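Local structure of HP0958 (3NA7) at residues 213-216 against 217-221; 29-32 against 33-37; 79-82 against 83-86; 102-105 against 106-109. The protein probably acts in flagellar biogenesis, as an export chaperone and post-transcriptional regulator, through a coiled-coil hairpin joined to a zinc-ribbon domain. All coordinates share one frame; numbering follows the deposited sequence.

Along the chain the order is 29-32 with 33-37, then 79-82 with 83-86, then 102-105 with 106-109, and last 213-216 with 217-221. Interactions 2 and 3 share helix 24-85, their centres 74 Å apart; interaction 4 lies on helix 91-171, which runs back beside it as the second arm of the antiparallel coiled-coil hairpin. Interactions 3 and 4 are neighbours near the hairpin tip, centres 19 Å apart, touching through Ile79 CD1 and Ala102 CB at 4.3 Å. Interaction 1 belongs to helix 210-218 of the zinc ribbon, its centre 112 Å from that of interaction 3, so the metal-binding module and the hairpin tip occupy far ends of an elongated molecule.

Interaction 1 (213-216 against 217-221); sequences YTEV and LTSGD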
loop_
_atom_site.group_PDB
_atom_site.type_symbol
_atom_site.label_atom_id
_atom_site.label_comp_id
_atom_site.label_asym_id
_atom_site.label_seq_id
_atom_site.Cartn_x
_atom_site.Cartn_y
_atom_site.Cartn_z
ATOM N N TYR A 213 22.777 -38.675 -5.050
ATOM C CA TYR A 213 21.554 -39.214 -4.459
ATOM C C TYR A 213 21.873 -40.424 -3.580
ATOM O O TYR A 213 21.277 -40.610 -2.519
ATOM C CB TYR A 213 20.515 -39.556 -5.541
ATOM C CG TYR A 213 19.256 -40.217 -5.009
ATOM C CD1 TYR A 213 19.178 -41.609 -4.878
ATOM C CD2 TYR A 213 18.148 -39.460 -4.633
ATOM C CE1 TYR A 213 18.030 -42.227 -4.388
ATOM C CE2 TYR A 213 16.993 -40.069 -4.148
ATOM C CZ TYR A 213 16.941 -41.451 -4.026
ATOM O OH TYR A 213 15.808 -42.066 -3.547
ATOM N N THR A 214 22.826 -41.233 -4.026
ATOM C CA THR A 214 23.242 -42.423 -3.289
ATOM C C THR A 214 23.961 -41.993 -2.015
ATOM O O THR A 214 23.683 -42.519 -0.939
ATOM C CB THR A 214 24.135 -43.344 -4.146
ATOM O OG1 THR A 214 23.537 -43.523 -5.434
ATOM C CG2 THR A 214 24.297 -44.699 -3.493
ATOM N N GLU A 215 24.839 -40.997 -2.150
ATOM C CA GLU A 215 25.621 -40.460 -1.039
ATOM C C GLU A 215 24.735 -39.954 0.086
ATOM O O GLU A 215 25.033 -40.181 1.253
ATOM C CB GLU A 215 26.532 -39.326 -1.517
ATOM C CG GLU A 215 27.991 -39.466 -1.095
ATOM C CD GLU A 215 28.814 -40.254 -2.110
ATOM O OE1 GLU A 215 29.154 -39.686 -3.175
ATOM O OE2 GLU A 215 29.131 -41.438 -1.844
ATOM N N VAL A 216 23.650 -39.269 -0.260
ATOM C CA VAL A 216 22.734 -38.757 0.753
ATOM C C VAL A 216 22.030 -39.904 1.470
ATOM O O VAL A 216 21.865 -39.862 2.688
ATOM C CB VAL A 216 21.681 -37.785 0.170
ATOM C CG1 VAL A 216 20.711 -37.319 1.260
ATOM C CG2 VAL A 216 22.353 -36.585 -0.490
ATOM N N LEU A 217 21.615 -40.925 0.723
ATOM C CA LEU A 217 20.840 -42.010 1.325
ATOM C C LEU A 217 21.716 -43.022 2.053
ATOM O O LEU A 217 21.377 -43.459 3.155
ATOM C CB LEU A 217 19.932 -42.709 0.305
ATOM C CG LEU A 217 18.949 -41.890 -0.542
ATOM C CD1 LEU A 217 17.723 -42.690 -0.782
ATOM C CD2 LEU A 217 18.557 -40.561 0.082
ATOM N N THR A 218 22.851 -43.362 1.443
ATOM C CA THR A 218 23.691 -44.456 1.923
ATOM C C THR A 218 24.629 -44.051 3.068
ATOM O O THR A 218 24.648 -44.705 4.114
ATOM C CB THR A 218 24.472 -45.130 0.763
ATOM O OG1 THR A 218 24.840 -46.462 1.139
ATOM C CG2 THR A 218 25.730 -44.343 0.367
ATOM N N SER A 219 25.383 -42.968 2.877
ATOM C CA SER A 219 26.416 -42.575 3.836
ATOM C C SER A 219 25.847 -41.783 5.023
ATOM O O SER A 219 24.765 -41.193 4.936
ATOM C CB SER A 219 27.580 -41.840 3.141
ATOM O OG SER A 219 27.175 -40.614 2.552
ATOM N N GLY A 220 26.574 -41.803 6.137
ATOM C CA GLY A 220 26.076 -41.253 7.395
ATOM C C GLY A 220 26.516 -39.826 7.624
ATOM O O GLY A 220 26.836 -39.441 8.745
ATOM N N ASP A 221 26.524 -39.040 6.556
ATOM C CA ASP A 221 27.009 -37.674 6.630
ATOM C C ASP A 221 25.880 -36.638 6.500
ATOM O O ASP A 221 24.711 -36.900 6.817
ATOM C CB ASP A 221 28.093 -37.433 5.563
ATOM C CG ASP A 221 29.105 -38.560 5.489
ATOM O OD1 ASP A 221 29.971 -38.661 6.386
ATOM O OD2 ASP A 221 29.033 -39.343 4.519
#
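Tyr213 and Leu217, one turn apart on helix 210-218 of the C4 zinc ribbon, meet by a CH-pi contact. Leu217 CG lies over one face of the phenol ring, 4.2 Å from the centroid and displaced toward the rim, while its CD1 branch reaches past CZ to Tyr213 OH at 3.4 Å. With CG anti to the backbone N (chi1 176°), beside the carbonyl carbon, the tyrosine ring stands out from the helix on the side where Leu217 emerges. Leu217 CD2 takes the other direction, to Val216 CG1 at 4.1 Å. Val216 and Tyr213 also rest on Ile196 of a neighbouring loop, and the side chain of Val216 is about 10 Å from the zinc held by Cys201, Cys204, Cys225 and Cys228. Thr214 and Thr218 touch through their CG2 methyls, whereas Thr214 OG1 bonds back to Asp210 O. The helix ends as Ser219 leaves helical geometry (psi 157°). Its OG sits between its own backbone N and carbonyl carbon (chi1 64°), turned back to the last turn. Glu215 O thus accepts twice from one residue, from Ser219 N at 3.2 Å and, at an unusually short 2.5 Å, from Ser219 OG.

Interaction 2 (29-32 against 33-37); sequences EKRK and DLDKA
Arg31 grips Asp35 one helical turn on, side-on, with NE and NH2 both directed at a single carboxylate oxygen. NH2 lies 2.9 Å from Asp35 OD1 and NE 3.1 Å from the same Asp35 OD1, a salt bridge in which OD1 stays close to the guanidinium plane. The carboxylate is turned 30° against that plane; NE meets OD1 on its syn side and NH2 nearly in line with the C-O bond. A bend at chi3 (50°) turns the guanidinium forward along the helix, toward the turn that carries Asp35, and Asp35 OD2 is left near Arg31 CB at 3.3 Å. Leu34 runs alongside the arginine, its CD2 methyl 3.4 Å from Arg31 NH2.

Beneath the side chains, Asp35 N bonds to Arg31 O at 2.8 Å and fixes the spacing of the pair. The helix is kinked here: the N of Asp33 and of Leu34 lack bonds to the preceding turn, and a water accepts from Leu34 N and donates to Lys30 O, 2.8 Å away, bridging the gap. Helix 91-171 flanks the site, with Val148 against Arg31 and Ala141 against Leu34; Glu149 offers Arg31 NH1 a long, weak ion pair. Two N-H groups converging on OD1 concentrate positive charge at one oxygen, which would tend to keep Asp35 ionised and hold the guanidinium against rotation beside the water-bridged kink.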
loop_
_atom_site.group_PDB
_atom_site.type_symbol
_atom_site.label_atom_id
_atom_site.label_comp_id
_atom_site.label_asym_id
_atom_site.label_seq_id
_atom_site.Cartn_x
_atom_site.Cartn_y
_atom_site.Cartn_z
ATOM N N GLU A 29 -1.842 -10.723 10.370
ATOM C CA GLU A 29 -3.258 -11.136 10.312
ATOM C C GLU A 29 -4.044 -10.517 11.458
ATOM O O GLU A 29 -5.129 -10.022 11.244
ATOM C CB GLU A 29 -3.452 -12.670 10.331
ATOM C CG GLU A 29 -3.235 -13.441 9.013
ATOM C CD GLU A 29 -3.907 -12.822 7.786
ATOM O OE1 GLU A 29 -5.114 -12.510 7.810
ATOM O OE2 GLU A 29 -3.206 -12.665 6.775
ATOM N N LYS A 30 -3.479 -10.538 12.663
ATOM C CA LYS A 30 -4.104 -9.962 13.841
ATOM C C LYS A 30 -4.414 -8.466 13.681
ATOM O O LYS A 30 -5.451 -8.010 14.131
ATOM C CB LYS A 30 -3.221 -10.168 15.067
ATOM C CG LYS A 30 -3.005 -11.623 15.489
ATOM C CD LYS A 30 -4.216 -12.209 16.116
ATOM C CE LYS A 30 -3.924 -13.556 16.761
ATOM N NZ LYS A 30 -5.237 -14.128 17.138
ATOM N N ARG A 31 -3.504 -7.746 13.019
ATOM C CA ARG A 31 -3.608 -6.302 12.747
ATOM C C ARG A 31 -4.457 -5.934 11.523
ATOM O O ARG A 31 -4.766 -4.771 11.321
ATOM C CB ARG A 31 -2.208 -5.685 12.583
ATOM C CG ARG A 31 -1.297 -5.788 13.827
ATOM C CD ARG A 31 -0.174 -4.758 13.810
ATOM N NE ARG A 31 -0.741 -3.430 13.531
ATOM C CZ ARG A 31 -1.042 -2.510 14.448
ATOM N NH1 ARG A 31 -0.806 -2.726 15.745
ATOM N NH2 ARG A 31 -1.583 -1.367 14.066
ATOM N N LYS A 32 -4.827 -6.911 10.707
ATOM C CA LYS A 32 -5.399 -6.593 9.380
ATOM C C LYS A 32 -6.594 -5.615 9.411
ATOM O O LYS A 32 -6.633 -4.671 8.651
ATOM C CB LYS A 32 -5.749 -7.866 8.583
ATOM C CG LYS A 32 -6.389 -7.577 7.181
ATOM C CD LYS A 32 -6.879 -8.864 6.492
ATOM C CE LYS A 32 -7.748 -8.563 5.241
ATOM N NZ LYS A 32 -8.184 -9.845 4.564
ATOM N N ASP A 33 -7.568 -5.850 10.281
ATOM C CA ASP A 33 -8.765 -4.986 10.354
ATOM C C ASP A 33 -8.394 -3.605 10.886
ATOM O O ASP A 33 -8.860 -2.583 10.370
ATOM C CB ASP A 33 -9.808 -5.617 11.283
ATOM C CG ASP A 33 -10.529 -6.806 10.667
ATOM O OD1 ASP A 33 -10.519 -6.984 9.428
ATOM O OD2 ASP A 33 -11.132 -7.568 11.451
ATOM N N LEU A 34 -7.533 -3.580 11.895
ATOM C CA LEU A 34 -7.041 -2.322 12.446
ATOM C C LEU A 34 -6.217 -1.505 11.445
ATOM O O LEU A 34 -6.490 -0.316 11.294
ATOM C CB LEU A 34 -6.270 -2.529 13.756
ATOM C CG LEU A 34 -5.515 -1.290 14.279
ATOM C CD1 LEU A 34 -6.485 -0.143 14.591
ATOM C CD2 LEU A 34 -4.628 -1.593 15.504
ATOM N N ASP A 35 -5.233 -2.116 10.769
ATOM C CA ASP A 35 -4.429 -1.397 9.763
ATOM C C ASP A 35 -5.302 -0.933 8.588
ATOM O O ASP A 35 -5.094 0.150 8.033
ATOM C CB ASP A 35 -3.278 -2.254 9.228
ATOM C CG ASP A 35 -2.209 -2.555 10.274
ATOM O OD1 ASP A 35 -2.036 -1.784 11.251
ATOM O OD2 ASP A 35 -1.517 -3.581 10.100
ATOM N N LYS A 36 -6.297 -1.738 8.229
ATOM C CA LYS A 36 -7.264 -1.334 7.192
ATOM C C LYS A 36 -8.009 -0.026 7.562
ATOM O O LYS A 36 -8.076 0.914 6.763
ATOM C CB LYS A 36 -8.254 -2.470 6.911
ATOM C CG LYS A 36 -9.308 -2.140 5.868
ATOM C CD LYS A 36 -8.868 -2.502 4.456
ATOM C CE LYS A 36 -9.753 -1.798 3.400
ATOM N NZ LYS A 36 -11.218 -1.822 3.748
ATOM N N ALA A 37 -8.518 0.038 8.789
ATOM C CA ALA A 37 -9.200 1.228 9.292
ATOM C C ALA A 37 -8.286 2.445 9.297
ATOM O O ALA A 37 -8.634 3.481 8.733
ATOM C CB ALA A 37 -9.795 0.984 10.683
HETATM O O HOH W 1 -7.404 -6.050 13.711
#

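Interaction 3 (79-82 against 83-86); sequences IQKK and MSEI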
loop_
_atom_site.group_PDB
_atom_site.type_symbol
_atom_site.label_atom_id
_atom_site.label_comp_id
_atom_site.label_asym_id
_atom_site.label_seq_id
_atom_site.Cartn_x
_atom_site.Cartn_y
_atom_site.Cartn_z
ATOM N N ILE A 79 -23.121 50.533 -24.426
ATOM C CA ILE A 79 -23.927 50.471 -25.647
ATOM C C ILE A 79 -25.255 51.185 -25.462
ATOM O O ILE A 79 -25.710 51.885 -26.357
ATOM C CB ILE A 79 -24.192 49.015 -26.115
ATOM C CG1 ILE A 79 -22.894 48.362 -26.584
ATOM C CG2 ILE A 79 -25.243 48.990 -27.248
ATOM C CD1 ILE A 79 -22.978 46.855 -26.750
ATOM N N GLN A 80 -25.872 50.992 -24.308
ATOM C CA GLN A 80 -27.158 51.595 -23.987
ATOM C C GLN A 80 -27.042 53.107 -23.892
ATOM O O GLN A 80 -27.911 53.835 -24.389
ATOM C CB GLN A 80 -27.714 51.012 -22.689
ATOM C CG GLN A 80 -28.100 49.549 -22.859
ATOM C CD GLN A 80 -28.571 48.875 -21.601
ATOM O OE1 GLN A 80 -28.503 49.428 -20.502
ATOM N NE2 GLN A 80 -29.053 47.658 -21.754
ATOM N N LYS A 81 -25.963 53.578 -23.269
ATOM C CA LYS A 81 -25.721 55.012 -23.180
ATOM C C LYS A 81 -25.659 55.602 -24.585
ATOM O O LYS A 81 -26.279 56.626 -24.850
ATOM C CB LYS A 81 -24.440 55.312 -22.389
ATOM C CG LYS A 81 -24.250 56.792 -22.023
ATOM C CD LYS A 81 -23.158 56.944 -20.952
ATOM C CE LYS A 81 -22.816 58.399 -20.668
ATOM N NZ LYS A 81 -22.388 59.117 -21.904
ATOM N N LYS A 82 -24.938 54.938 -25.489
ATOM C CA LYS A 82 -24.856 55.354 -26.899
ATOM C C LYS A 82 -26.198 55.400 -27.611
ATOM O O LYS A 82 -26.409 56.254 -28.482
ATOM C CB LYS A 82 -23.884 54.463 -27.673
ATOM C CG LYS A 82 -22.462 55.009 -27.718
ATOM C CD LYS A 82 -21.414 53.896 -27.785
ATOM C CE LYS A 82 -20.002 54.478 -27.762
ATOM N NZ LYS A 82 -19.092 53.680 -26.879
ATOM N N MET A 83 -27.101 54.493 -27.244
ATOM C CA MET A 83 -28.438 54.468 -27.832
ATOM C C MET A 83 -29.221 55.699 -27.388
ATOM O O MET A 83 -30.010 56.238 -28.157
ATOM C CB MET A 83 -29.226 53.195 -27.464
ATOM C CG MET A 83 -28.455 51.883 -27.575
ATOM S SD MET A 83 -29.374 50.313 -27.556
ATOM C CE MET A 83 -30.719 50.592 -26.417
ATOM N N SER A 84 -29.005 56.137 -26.150
ATOM C CA SER A 84 -29.739 57.292 -25.622
ATOM C C SER A 84 -29.405 58.601 -26.362
ATOM O O SER A 84 -30.293 59.392 -26.665
ATOM C CB SER A 84 -29.528 57.430 -24.112
ATOM O OG SER A 84 -28.207 57.822 -23.806
ATOM N N GLU A 85 -28.123 58.785 -26.671
ATOM C CA GLU A 85 -27.587 59.980 -27.328
ATOM C C GLU A 85 -27.748 59.857 -28.830
ATOM O O GLU A 85 -27.919 60.845 -29.543
ATOM C CB GLU A 85 -26.098 60.122 -26.992
ATOM C CG GLU A 85 -25.787 60.041 -25.498
ATOM C CD GLU A 85 -24.332 59.736 -25.199
ATOM O OE1 GLU A 85 -23.731 58.881 -25.884
ATOM O OE2 GLU A 85 -23.791 60.348 -24.255
ATOM N N ILE A 86 -27.664 58.610 -29.278
ATOM C CA ILE A 86 -27.871 58.154 -30.657
ATOM C C ILE A 86 -27.041 58.819 -31.775
ATOM O O ILE A 86 -25.865 58.471 -31.933
ATOM C CB ILE A 86 -29.380 57.893 -31.020
ATOM C CG1 ILE A 86 -29.472 56.956 -32.242
ATOM C CG2 ILE A 86 -30.180 59.193 -31.215
ATOM C CD1 ILE A 86 -28.345 55.924 -32.343
#
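Met83 lies over the preceding turn of helix 24-85, its CG 3.0 Å from Ile79 O and 4.3 Å from Ile79 CG2, while Met83 N bonds to the same Ile79 O. With CG anti to its carbonyl carbon (chi1 -45°), the methionine leans back toward Ile79; the chain runs straight through chi2 and bends only at chi3, which turns the methyl aside.

Ser84 follows, its N bonded to Gln80 O. The hydroxyl occupies the position between its own N and carbonyl carbon and folds back on the helix, where Ser84 OG donates to Lys81 O over a very short 2.5 Å. Lys81 O also takes weak bonds from Ser84 N and Glu85 N.

Glu85 then reaches back beside Lys81. Its extended chain and the lysine, straight until a final bend at chi4 (-57°), cross so that Lys81 NZ comes 3.0 Å from Glu85 OE2 in a salt bridge, approaching from above the carboxylate plane.

Ile86 departs from the helix with positive phi (55°), yet its N still bonds to Lys82 O at 2.8 Å, closing the last turn.

This is the end of the hairpin's first arm, just before the connection to helix 91-171. That second arm packs along this face: Met83 rests on Leu92 and Leu95, Ile79 on Glu98 and Glu99, and Gln80 NE2 bonds to Glu99 OE1.

Interaction 4 (102-105 against 106-109); sequences AKER and SNQA
Regular alpha-helical bonds join Ala102, Lys103, Glu104 and Arg105 to Ser106, Asn107, Gln108 and Ala109 in turn, each carbonyl receiving the N-H four residues on. Asn107 N lies 2.9 Å from Lys103 O. Ala109 N lies 3.0 Å from Arg105 O. All eight residues keep helical backbone angles, without a break in this part of helix 91-171.

On the outer side Glu104 serves as the hub. A bend at chi2 (-53°) turns its carboxylate forward, toward the next turn, where Glu104 OE2 accepts from Asn107 ND2 at 3.2 Å. The donor lies above the carboxylate plane, 41° out of it, although OE2 itself is near the amide plane of Asn107; the two flat groups stand 72° apart. The other oxygen, Glu104 OE1, lies 3.5 Å from Gln108 NE2 and forms a long, weak ion pair with Arg111.

Another side of the helix turns to helix 24-85 within the coiled coil. Ala102 packs on Ile76, Ser106 on Leu69 and Thr72, and Ala109 on Leu69; buried Ser106 OG has a weak hydrogen bond from Asn73 ND2.

The contact therefore divides small residues at the interface from longer polar ones outside. A neutral amide facing a carboxylate gives Glu104 a directed donor but would probably do little to offset its negative charge, and the approach from above the plane suggests a modest bond.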
loop_
_atom_site.group_PDB
_atom_site.type_symbol
_atom_site.label_atom_id
_atom_site.label_comp_id
_atom_site.label_asym_id
_atom_site.label_seq_id
_atom_site.Cartn_x
_atom_site.Cartn_y
_atom_site.Cartn_z
ATOM N N ALA A 102 -23.897 41.111 -26.825
ATOM C CA ALA A 102 -23.307 41.348 -25.518
ATOM C C ALA A 102 -24.148 40.726 -24.400
ATOM O O ALA A 102 -23.592 40.173 -23.466
ATOM C CB ALA A 102 -23.115 42.838 -25.291
ATOM N N LYS A 103 -25.476 40.817 -24.504
ATOM C CA LYS A 103 -26.404 40.110 -23.592
ATOM C C LYS A 103 -26.192 38.610 -23.596
ATOM O O LYS A 103 -26.194 37.987 -22.538
ATOM C CB LYS A 103 -27.866 40.378 -23.954
ATOM C CG LYS A 103 -28.566 41.432 -23.087
ATOM C CD LYS A 103 -29.919 41.872 -23.713
ATOM C CE LYS A 103 -31.009 42.076 -22.648
ATOM N NZ LYS A 103 -30.514 42.805 -21.431
ATOM N N GLU A 104 -26.032 38.025 -24.783
ATOM C CA GLU A 104 -25.796 36.594 -24.876
ATOM C C GLU A 104 -24.501 36.189 -24.204
ATOM O O GLU A 104 -24.476 35.185 -23.513
ATOM C CB GLU A 104 -25.849 36.071 -26.319
ATOM C CG GLU A 104 -26.989 35.096 -26.575
ATOM C CD GLU A 104 -27.056 33.916 -25.588
ATOM O OE1 GLU A 104 -26.201 32.989 -25.608
ATOM O OE2 GLU A 104 -28.011 33.895 -24.791
ATOM N N ARG A 105 -23.441 36.982 -24.369
ATOM C CA ARG A 105 -22.162 36.652 -23.740
ATOM C C ARG A 105 -22.303 36.728 -22.221
ATOM O O ARG A 105 -21.799 35.876 -21.493
ATOM C CB ARG A 105 -21.027 37.544 -24.257
ATOM C CG ARG A 105 -20.794 37.409 -25.781
ATOM C CD ARG A 105 -19.525 38.093 -26.254
ATOM N NE ARG A 105 -19.036 37.429 -27.460
ATOM C CZ ARG A 105 -18.909 37.999 -28.655
ATOM N NH1 ARG A 105 -19.201 39.283 -28.836
ATOM N NH2 ARG A 105 -18.475 37.278 -29.679
ATOM N N SER A 106 -23.052 37.716 -21.748
ATOM C CA SER A 106 -23.316 37.816 -20.320
ATOM C C SER A 106 -24.175 36.627 -19.823
ATOM O O SER A 106 -23.933 36.113 -18.722
ATOM C CB SER A 106 -23.918 39.179 -19.972
ATOM O OG SER A 106 -24.736 39.083 -18.830
ATOM N N ASN A 107 -25.122 36.148 -20.635
ATOM C CA ASN A 107 -25.849 34.908 -20.284
ATOM C C ASN A 107 -24.974 33.662 -20.215
ATOM O O ASN A 107 -25.194 32.809 -19.349
ATOM C CB ASN A 107 -27.021 34.611 -21.222
ATOM C CG ASN A 107 -28.044 35.731 -21.270
ATOM O OD1 ASN A 107 -28.101 36.577 -20.385
ATOM N ND2 ASN A 107 -28.873 35.730 -22.322
ATOM N N GLN A 108 -24.003 33.548 -21.126
ATOM C CA GLN A 108 -23.003 32.462 -21.089
ATOM C C GLN A 108 -22.160 32.491 -19.809
ATOM O O GLN A 108 -21.977 31.454 -19.177
ATOM C CB GLN A 108 -22.072 32.516 -22.301
ATOM C CG GLN A 108 -22.712 32.062 -23.600
ATOM C CD GLN A 108 -22.084 32.702 -24.838
ATOM O OE1 GLN A 108 -21.015 33.318 -24.769
ATOM N NE2 GLN A 108 -22.757 32.565 -25.971
ATOM N N ALA A 109 -21.653 33.669 -19.437
ATOM C CA ALA A 109 -20.841 33.803 -18.225
ATOM C C ALA A 109 -21.628 33.450 -16.973
ATOM O O ALA A 109 -21.095 32.788 -16.083
ATOM C CB ALA A 109 -20.248 35.194 -18.107
#